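Local coordinates for protein D-alanyl-D-alanine carboxypeptidase (Vibrio cholerae, PDB 5TR7) that probably removes the terminal D-alanine from peptidoglycan precursor peptides, as a serine-type D-Ala-D-Ala carboxypeptidase of the penicillin-binding protein family, at residues G52-N57 with V104-H109; H109-E114 with V118-A123; N187-D192 with Y210-S215. All coordinates share one frame; numbering follows the deposited sequence.

How the contacts relate
All three contacts belong to the D-alanyl-D-alanine carboxypeptidase domain. Contacts 1 and 2 are neighbours in its helical part, with centres about 11 Å apart; both draw on helix 100-111 and share H109, and I54 of contact 1 packs on V110 of contact 2. Contact 3 lies on the opposite side of the chain's centre, its centre about 27 and 28 Å from theirs, where a short 3-10 turn packs on a strand of the five-stranded sheet. Contact 1 is largely buried and joins a loop to a helix through side chains alone. Contact 2, nearer the surface, adds a helical backbone hydrogen bond to sparse apolar touches. Contact 3 is buried and sets leucine methyls against a leucine and an asparagine amide, beside a bound nitrite.

Contact 1 of 3, residues G52-N57 with V104-H109; sequences GNISLN and VAMAEH
I54 and H109 mark the closest approach of the two backbones, their CA atoms 8.4 Å apart, so that side chains alone join the loop 52-57 to helix 100-111. This is loop-on-helix packing in the helical part of the penicillin-binding carboxypeptidase domain, just past helix 37-50, which G52 ends in a Schellman motif. I54 carries the contact with two branches. Its CG1 sits between the backbone N and the carbonyl carbon (chi1 59°), which sends the extended CG1-CD1 arm to the methyl end of M106, with I54 CD1 3.8 Å from M106 CE. The M106 chain bends at both chi2 and chi3, bringing CE round to the isoleucine, and its flank is covered by I45 of helix 37-50 and by L90 and I94 of helix 87-95. The other branch, CG2, meets the imidazole of H109 obliquely. H109 holds its ring out towards the loop with CG anti to the backbone N (chi1 -180°), and a hydrogen bond from NE2 to D58 OD2 restrains that ring. The same D58 oxygen accepts from S55 N, tying loop and helix to one carboxylate. I54 CG2 lies 3.7 Å from H109 CD2 and 3.8 Å from H109 NE2.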
loop_
_atom_site.group_PDB
_atom_site.type_symbol
_atom_site.label_atom_id
_atom_site.label_comp_id
_atom_site.label_asym_id
_atom_site.label_seq_id
_atom_site.Cartn_x
_atom_site.Cartn_y
_atom_site.Cartn_z
ATOM N N GLY A 52 -5.871 18.682 8.779
ATOM C CA GLY A 52 -6.552 19.815 8.144
ATOM C C GLY A 52 -5.735 20.621 7.129
ATOM O O GLY A 52 -6.164 21.660 6.745
ATOM N N ASN A 53 -4.595 20.131 6.643
ATOM C CA ASN A 53 -3.819 20.899 5.639
ATOM C C ASN A 53 -4.416 20.779 4.280
ATOM O O ASN A 53 -4.201 21.647 3.459
ATOM C CB ASN A 53 -2.374 20.437 5.570
ATOM C CG ASN A 53 -1.651 20.587 6.883
ATOM O OD1 ASN A 53 -2.098 21.250 7.764
ATOM N ND2 ASN A 53 -0.575 19.874 7.033
ATOM N N ILE A 54 -5.108 19.669 4.011
ATOM C CA ILE A 54 -5.875 19.553 2.768
ATOM C C ILE A 54 -7.255 19.026 3.155
ATOM O O ILE A 54 -7.397 18.422 4.197
ATOM C CB ILE A 54 -5.227 18.569 1.748
ATOM C CG1 ILE A 54 -5.086 17.166 2.352
ATOM C CG2 ILE A 54 -3.891 19.116 1.279
ATOM C CD1 ILE A 54 -4.588 16.117 1.383
ATOM N N SER A 55 -8.261 19.267 2.329
ATOM C CA SER A 55 -9.606 18.726 2.536
ATOM C C SER A 55 -9.924 17.706 1.406
ATOM O O SER A 55 -9.527 17.862 0.274
ATOM C CB SER A 55 -10.646 19.815 2.421
ATOM O OG SER A 55 -11.978 19.255 2.300
ATOM N N LEU A 56 -10.740 16.736 1.743
ATOM C CA LEU A 56 -11.229 15.750 0.826
ATOM C C LEU A 56 -12.071 16.399 -0.316
ATOM O O LEU A 56 -12.178 15.844 -1.390
ATOM C CB LEU A 56 -12.073 14.749 1.601
ATOM C CG LEU A 56 -11.368 13.925 2.646
ATOM C CD1 LEU A 56 -12.331 13.015 3.330
ATOM C CD2 LEU A 56 -10.252 13.090 2.005
ATOM N N ASN A 57 -12.595 17.599 -0.073
ATOM C CA ASN A 57 -13.410 18.350 -1.042
ATOM C C ASN A 57 -12.588 19.307 -1.935
ATOM O O ASN A 57 -13.163 19.931 -2.825
ATOM C CB ASN A 57 -14.530 19.142 -0.340
ATOM C CG ASN A 57 -15.590 18.240 0.310
ATOM O OD1 ASN A 57 -15.912 17.185 -0.195
ATOM N ND2 ASN A 57 -16.175 18.693 1.433
ATOM N N VAL A 104 1.052 11.034 -8.363
ATOM C CA VAL A 104 1.784 12.263 -8.653
ATOM C C VAL A 104 0.938 13.498 -8.431
ATOM O O VAL A 104 1.459 14.497 -7.930
ATOM C CB VAL A 104 2.358 12.266 -10.058
ATOM C CG1 VAL A 104 3.061 13.598 -10.335
ATOM C CG2 VAL A 104 3.330 11.119 -10.211
ATOM N N ALA A 105 -0.355 13.431 -8.771
ATOM C CA ALA A 105 -1.219 14.590 -8.562
ATOM C C ALA A 105 -1.376 14.928 -7.099
ATOM O O ALA A 105 -1.351 16.127 -6.729
ATOM C CB ALA A 105 -2.572 14.402 -9.196
ATOM N N MET A 106 -1.548 13.911 -6.258
ATOM C CA MET A 106 -1.653 14.183 -4.788
ATOM C C MET A 106 -0.327 14.664 -4.219
ATOM O O MET A 106 -0.280 15.560 -3.384
ATOM C CB MET A 106 -2.165 12.978 -3.994
ATOM C CG MET A 106 -3.665 12.720 -4.198
ATOM S SD MET A 106 -4.684 14.141 -3.692
ATOM C CE MET A 106 -4.282 14.284 -1.939
ATOM N N ALA A 107 0.755 14.093 -4.714
ATOM C CA ALA A 107 2.079 14.481 -4.269
ATOM C C ALA A 107 2.258 15.985 -4.461
ATOM O O ALA A 107 2.658 16.730 -3.534
ATOM C CB ALA A 107 3.122 13.690 -5.039
ATOM N N GLU A 108 1.867 16.445 -5.652
ATOM C CA GLU A 108 1.975 17.850 -5.980
ATOM C C GLU A 108 1.008 18.707 -5.184
ATOM O O GLU A 108 1.378 19.789 -4.740
ATOM C CB GLU A 108 1.803 18.094 -7.480
ATOM C CG GLU A 108 2.903 17.515 -8.341
ATOM C CD GLU A 108 2.721 17.793 -9.836
ATOM O OE1 GLU A 108 1.600 18.173 -10.318
ATOM O OE2 GLU A 108 3.745 17.687 -10.545
ATOM N N HIS A 109 -0.209 18.227 -4.977
ATOM C CA HIS A 109 -1.197 19.024 -4.219
ATOM C C HIS A 109 -0.732 19.187 -2.762
ATOM O O HIS A 109 -0.988 20.188 -2.119
ATOM C CB HIS A 109 -2.549 18.279 -4.248
ATOM C CG HIS A 109 -3.650 18.972 -3.526
ATOM N ND1 HIS A 109 -4.224 20.122 -4.008
ATOM C CD2 HIS A 109 -4.317 18.671 -2.388
ATOM C CE1 HIS A 109 -5.197 20.501 -3.214
ATOM N NE2 HIS A 109 -5.261 19.655 -2.205
#

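Contact 2 of 3, residues H109-E114 with V118-A123; sequences HVAGTE and VDLMNA
Apolar packing between A111, V110 and L120 bridges the last turn of helix 100-111 and helix 114-127. One methyl does this work: L120 CD1 lies 4.0 Å from V110 CG1 and 4.2 Å from A111 CB. The leucine CG is anti to its carbonyl carbon (chi1 -58°), and from there CD1 extends back towards the preceding helix. The V110 and L120 side chains meet at a slant, while F117 lies against both V110 and A111 and adds an aromatic neighbour to this junction. The arrangement is a pair of consecutive helices joined by a short turn, within the helical part of the domain: G112, with positive phi, makes the turn, and T113 is the N-cap of helix 114-127, its OG1 accepting from A116 N. Backbone hydrogen bonding supplies the polar link across the segments. V118 N donates to E114 O over 2.9 Å, an i to i+4 bond in the first turn of helix 114-127. Along the same turn E114 CG lies 4.4 Å from V118 CG2. The E114 side chain runs extended to its carboxylate, where OE1 is hydrogen-bonded to S138 OG, linking this helix start to the loop that contains S138.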
loop_
_atom_site.group_PDB
_atom_site.type_symbol
_atom_site.label_atom_id
_atom_site.label_comp_id
_atom_site.label_asym_id
_atom_site.label_seq_id
_atom_site.Cartn_x
_atom_site.Cartn_y
_atom_site.Cartn_z
ATOM N N HIS A 109 -0.209 18.227 -4.977
ATOM C CA HIS A 109 -1.197 19.024 -4.219
ATOM C C HIS A 109 -0.732 19.187 -2.762
ATOM O O HIS A 109 -0.988 20.188 -2.119
ATOM C CB HIS A 109 -2.549 18.279 -4.248
ATOM C CG HIS A 109 -3.650 18.972 -3.526
ATOM N ND1 HIS A 109 -4.224 20.122 -4.008
ATOM C CD2 HIS A 109 -4.317 18.671 -2.388
ATOM C CE1 HIS A 109 -5.197 20.501 -3.214
ATOM N NE2 HIS A 109 -5.261 19.655 -2.205
ATOM N N VAL A 110 -0.103 18.142 -2.229
ATOM C CA VAL A 110 0.366 18.173 -0.847
ATOM C C VAL A 110 1.638 18.984 -0.631
ATOM O O VAL A 110 1.673 19.796 0.246
ATOM C CB VAL A 110 0.568 16.759 -0.276
ATOM C CG1 VAL A 110 1.337 16.766 1.019
ATOM C CG2 VAL A 110 -0.762 16.065 -0.055
ATOM N N ALA A 111 2.661 18.779 -1.440
ATOM C CA ALA A 111 3.952 19.438 -1.242
ATOM C C ALA A 111 4.523 20.232 -2.422
ATOM O O ALA A 111 5.711 20.501 -2.427
ATOM C CB ALA A 111 4.947 18.362 -0.795
ATOM N N GLY A 112 3.690 20.598 -3.410
ATOM C CA GLY A 112 4.116 21.386 -4.556
ATOM C C GLY A 112 4.776 20.582 -5.652
ATOM O O GLY A 112 4.415 20.709 -6.826
ATOM N N THR A 113 5.761 19.765 -5.293
ATOM C CA THR A 113 6.486 18.982 -6.279
ATOM C C THR A 113 6.623 17.565 -5.781
ATOM O O THR A 113 6.623 17.327 -4.558
ATOM C CB THR A 113 7.917 19.487 -6.419
ATOM O OG1 THR A 113 8.568 19.298 -5.167
ATOM C CG2 THR A 113 7.961 20.967 -6.819
ATOM N N GLU A 114 6.812 16.621 -6.703
ATOM C CA GLU A 114 6.978 15.258 -6.296
ATOM C C GLU A 114 8.153 15.097 -5.354
ATOM O O GLU A 114 8.038 14.345 -4.368
ATOM C CB GLU A 114 7.047 14.235 -7.452
ATOM C CG GLU A 114 6.837 12.768 -6.943
ATOM C CD GLU A 114 6.786 11.742 -8.071
ATOM O OE1 GLU A 114 6.468 10.542 -7.841
ATOM O OE2 GLU A 114 7.055 12.127 -9.218
ATOM N N VAL A 118 8.308 13.441 -1.616
ATOM C CA VAL A 118 9.239 12.347 -1.275
ATOM C C VAL A 118 10.003 12.679 0.038
ATOM O O VAL A 118 10.239 11.810 0.866
ATOM C CB VAL A 118 10.168 11.992 -2.439
ATOM C CG1 VAL A 118 11.136 10.942 -2.009
ATOM C CG2 VAL A 118 9.392 11.449 -3.623
ATOM N N ASP A 119 10.373 13.931 0.229
ATOM C CA ASP A 119 11.003 14.331 1.520
ATOM C C ASP A 119 10.046 13.985 2.661
ATOM O O ASP A 119 10.429 13.358 3.637
ATOM C CB ASP A 119 11.331 15.854 1.563
ATOM C CG ASP A 119 12.423 16.264 0.582
ATOM O OD1 ASP A 119 13.111 15.357 0.078
ATOM O OD2 ASP A 119 12.673 17.490 0.365
ATOM N N LEU A 120 8.781 14.371 2.566
ATOM C CA LEU A 120 7.848 13.992 3.642
ATOM C C LEU A 120 7.743 12.448 3.776
ATOM O O LEU A 120 7.697 11.934 4.907
ATOM C CB LEU A 120 6.436 14.473 3.396
ATOM C CG LEU A 120 6.276 15.979 3.231
ATOM C CD1 LEU A 120 4.818 16.176 2.836
ATOM C CD2 LEU A 120 6.671 16.764 4.482
ATOM N N MET A 121 7.727 11.716 2.651
ATOM C CA MET A 121 7.642 10.272 2.732
ATOM C C MET A 121 8.764 9.694 3.567
ATOM O O MET A 121 8.513 8.903 4.455
ATOM C CB MET A 121 7.656 9.576 1.356
ATOM C CG MET A 121 6.514 9.901 0.405
ATOM S SD MET A 121 6.765 9.313 -1.298
ATOM C CE MET A 121 6.437 7.575 -1.132
ATOM N N ASN A 122 10.001 10.067 3.298
ATOM C CA ASN A 122 11.148 9.553 4.069
ATOM C C ASN A 122 11.183 10.061 5.479
ATOM O O ASN A 122 11.710 9.374 6.361
ATOM C CB ASN A 122 12.489 9.868 3.362
ATOM C CG ASN A 122 12.618 9.122 2.023
ATOM O OD1 ASN A 122 12.404 7.889 1.943
ATOM N ND2 ASN A 122 12.911 9.868 0.946
ATOM N N ALA A 123 10.715 11.271 5.731
ATOM C CA ALA A 123 10.708 11.751 7.128
ATOM C C ALA A 123 9.687 10.895 7.896
ATOM O O ALA A 123 9.950 10.429 9.004
ATOM C CB ALA A 123 10.345 13.222 7.223
#

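Contact 3 of 3, residues N187-D192 with Y210-S215; sequences NGLLWD and YNLVSS. With NO2 (nitrite ion), chain F.
L212 rises from strand 209-218 against N187 and L189, packing a short 3-10 turn, residues 188-191, against the face of the five-stranded antiparallel sheet that helix 233-251 also covers, in the beta-lactamase-like fold of the serine penicillin-binding proteins. From CB the L212 side chain heads towards the turn; CG is anti to the backbone N (chi1 -180°), and the fork places both methyls at the turn. The first, CD1, meets the amide of N187, 3.9 Å from its OD1 and 4.1 Å from its CG. The second, CD2, reaches the same OD1 at 3.9 Å and also touches L189 CD1, 4.1 Å away. The N187 and L212 side chains cross at about a right angle, the leucine fork abutting the amide oxygen, whereas L189 slants past L212. R236 and S240 of helix 233-251 also pack against L212, so this leucine lies where sheet, turn and helix 233-251 meet.

With N187 CG anti to its backbone N (chi1 -179°), OD1 takes a weak bond from L189 N, the N-H...O angle being only 132°. The turn itself is held by L190 N to N187 O and by the two following backbone bonds, ending with D192 N to L189 O. Predicted substrate-binding K201 comes within about 6 Å of the L212 side chain, on the neighbouring strand 196-205. At the start of the turn a nitrite, probably from the crystallisation liquor, is hydrogen-bonded to R236 NE, and G188 N donates to its O1 over 2.9 Å.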
loop_
_atom_site.group_PDB
_atom_site.type_symbol
_atom_site.label_atom_id
_atom_site.label_comp_id
_atom_site.label_asym_id
_atom_site.label_seq_id
_atom_site.Cartn_x
_atom_site.Cartn_y
_atom_site.Cartn_z
ATOM N N ASN A 187 -6.762 -6.769 -4.283
ATOM C CA ASN A 187 -6.649 -7.639 -3.120
ATOM C C ASN A 187 -7.885 -8.587 -3.053
ATOM O O ASN A 187 -8.935 -8.275 -2.468
ATOM C CB ASN A 187 -6.542 -6.788 -1.885
ATOM C CG ASN A 187 -6.404 -7.579 -0.635
ATOM O OD1 ASN A 187 -6.154 -8.777 -0.652
ATOM N ND2 ASN A 187 -6.550 -6.893 0.497
ATOM N N GLY A 188 -7.744 -9.724 -3.689
ATOM C CA GLY A 188 -8.785 -10.741 -3.789
ATOM C C GLY A 188 -9.255 -11.279 -2.455
ATOM O O GLY A 188 -10.423 -11.645 -2.310
ATOM N N LEU A 189 -8.386 -11.223 -1.440
ATOM C CA LEU A 189 -8.795 -11.667 -0.109
ATOM C C LEU A 189 -9.937 -10.868 0.483
ATOM O O LEU A 189 -10.620 -11.358 1.393
ATOM C CB LEU A 189 -7.617 -11.735 0.856
ATOM C CG LEU A 189 -6.603 -12.869 0.597
ATOM C CD1 LEU A 189 -5.560 -12.751 1.669
ATOM C CD2 LEU A 189 -7.204 -14.284 0.631
ATOM N N LEU A 190 -10.221 -9.692 -0.075
ATOM C CA LEU A 190 -11.374 -8.890 0.389
ATOM C C LEU A 190 -12.698 -9.628 0.153
ATOM O O LEU A 190 -13.665 -9.334 0.815
ATOM C CB LEU A 190 -11.428 -7.585 -0.344
ATOM C CG LEU A 190 -10.294 -6.602 -0.026
ATOM C CD1 LEU A 190 -10.394 -5.410 -0.994
ATOM C CD2 LEU A 190 -10.322 -6.145 1.425
ATOM N N TRP A 191 -12.719 -10.566 -0.815
ATOM C CA TRP A 191 -13.921 -11.330 -1.174
ATOM C C TRP A 191 -14.034 -12.667 -0.414
ATOM O O TRP A 191 -15.035 -13.376 -0.531
ATOM C CB TRP A 191 -13.878 -11.613 -2.694
ATOM C CG TRP A 191 -14.317 -10.495 -3.546
ATOM C CD1 TRP A 191 -15.575 -10.314 -4.040
ATOM C CD2 TRP A 191 -13.545 -9.387 -4.017
ATOM N NE1 TRP A 191 -15.627 -9.179 -4.801
ATOM C CE2 TRP A 191 -14.403 -8.579 -4.792
ATOM C CE3 TRP A 191 -12.206 -9.005 -3.883
ATOM C CZ2 TRP A 191 -13.979 -7.399 -5.405
ATOM C CZ3 TRP A 191 -11.792 -7.803 -4.477
ATOM C CH2 TRP A 191 -12.651 -7.064 -5.274
ATOM N N ASP A 192 -12.990 -13.045 0.314
ATOM C CA ASP A 192 -13.014 -14.296 1.060
ATOM C C ASP A 192 -14.007 -14.200 2.224
ATOM O O ASP A 192 -13.851 -13.423 3.158
ATOM C CB ASP A 192 -11.620 -14.642 1.567
ATOM C CG ASP A 192 -11.532 -15.998 2.212
ATOM O OD1 ASP A 192 -12.402 -16.421 2.994
ATOM O OD2 ASP A 192 -10.520 -16.631 1.949
ATOM N N TYR A 210 4.787 -11.404 -7.284
ATOM C CA TYR A 210 3.654 -10.737 -6.708
ATOM C C TYR A 210 3.744 -10.594 -5.220
ATOM O O TYR A 210 4.105 -11.536 -4.496
ATOM C CB TYR A 210 2.347 -11.437 -7.050
ATOM C CG TYR A 210 2.043 -11.417 -8.517
ATOM C CD1 TYR A 210 1.304 -10.374 -9.069
ATOM C CD2 TYR A 210 2.403 -12.447 -9.337
ATOM C CE1 TYR A 210 0.953 -10.357 -10.406
ATOM C CE2 TYR A 210 2.062 -12.443 -10.682
ATOM C CZ TYR A 210 1.340 -11.402 -11.201
ATOM O OH TYR A 210 1.037 -11.414 -12.512
ATOM N N ASN A 211 3.323 -9.406 -4.766
ATOM C CA ASN A 211 3.339 -9.077 -3.386
ATOM C C ASN A 211 1.975 -8.739 -2.811
ATOM O O ASN A 211 1.151 -8.170 -3.483
ATOM C CB ASN A 211 4.166 -7.817 -3.263
ATOM C CG ASN A 211 5.509 -7.944 -3.923
ATOM O OD1 ASN A 211 6.142 -9.001 -3.883
ATOM N ND2 ASN A 211 5.949 -6.855 -4.540
ATOM N N LEU A 212 1.818 -8.963 -1.501
ATOM C CA LEU A 212 0.665 -8.518 -0.792
ATOM C C LEU A 212 0.962 -8.126 0.638
ATOM O O LEU A 212 1.620 -8.864 1.352
ATOM C CB LEU A 212 -0.384 -9.633 -0.751
ATOM C CG LEU A 212 -1.684 -9.261 -0.011
ATOM C CD1 LEU A 212 -2.367 -8.006 -0.545
ATOM C CD2 LEU A 212 -2.659 -10.433 -0.136
ATOM N N VAL A 213 0.449 -6.985 1.058
ATOM C CA VAL A 213 0.476 -6.571 2.471
ATOM C C VAL A 213 -0.976 -6.742 2.889
ATOM O O VAL A 213 -1.826 -6.054 2.358
ATOM C CB VAL A 213 0.935 -5.145 2.701
ATOM C CG1 VAL A 213 0.929 -4.813 4.174
ATOM C CG2 VAL A 213 2.330 -5.028 2.249
ATOM N N SER A 214 -1.264 -7.642 3.827
ATOM C CA SER A 214 -2.628 -7.857 4.243
ATOM C C SER A 214 -2.818 -7.650 5.730
ATOM O O SER A 214 -1.853 -7.646 6.442
ATOM C CB SER A 214 -3.063 -9.289 3.873
ATOM O OG SER A 214 -2.179 -10.240 4.465
ATOM N N SER A 215 -4.075 -7.442 6.168
ATOM C CA SER A 215 -4.403 -7.379 7.551
ATOM C C SER A 215 -5.771 -8.020 7.701
ATOM O O SER A 215 -6.592 -7.871 6.839
ATOM C CB SER A 215 -4.403 -5.936 8.110
ATOM O OG SER A 215 -4.606 -5.932 9.513
HETATM N N NO2 F . -4.529 -11.004 -4.919
HETATM O O1 NO2 F . -5.705 -11.280 -5.048
HETATM O O2 NO2 F . -3.814 -11.210 -6.087
#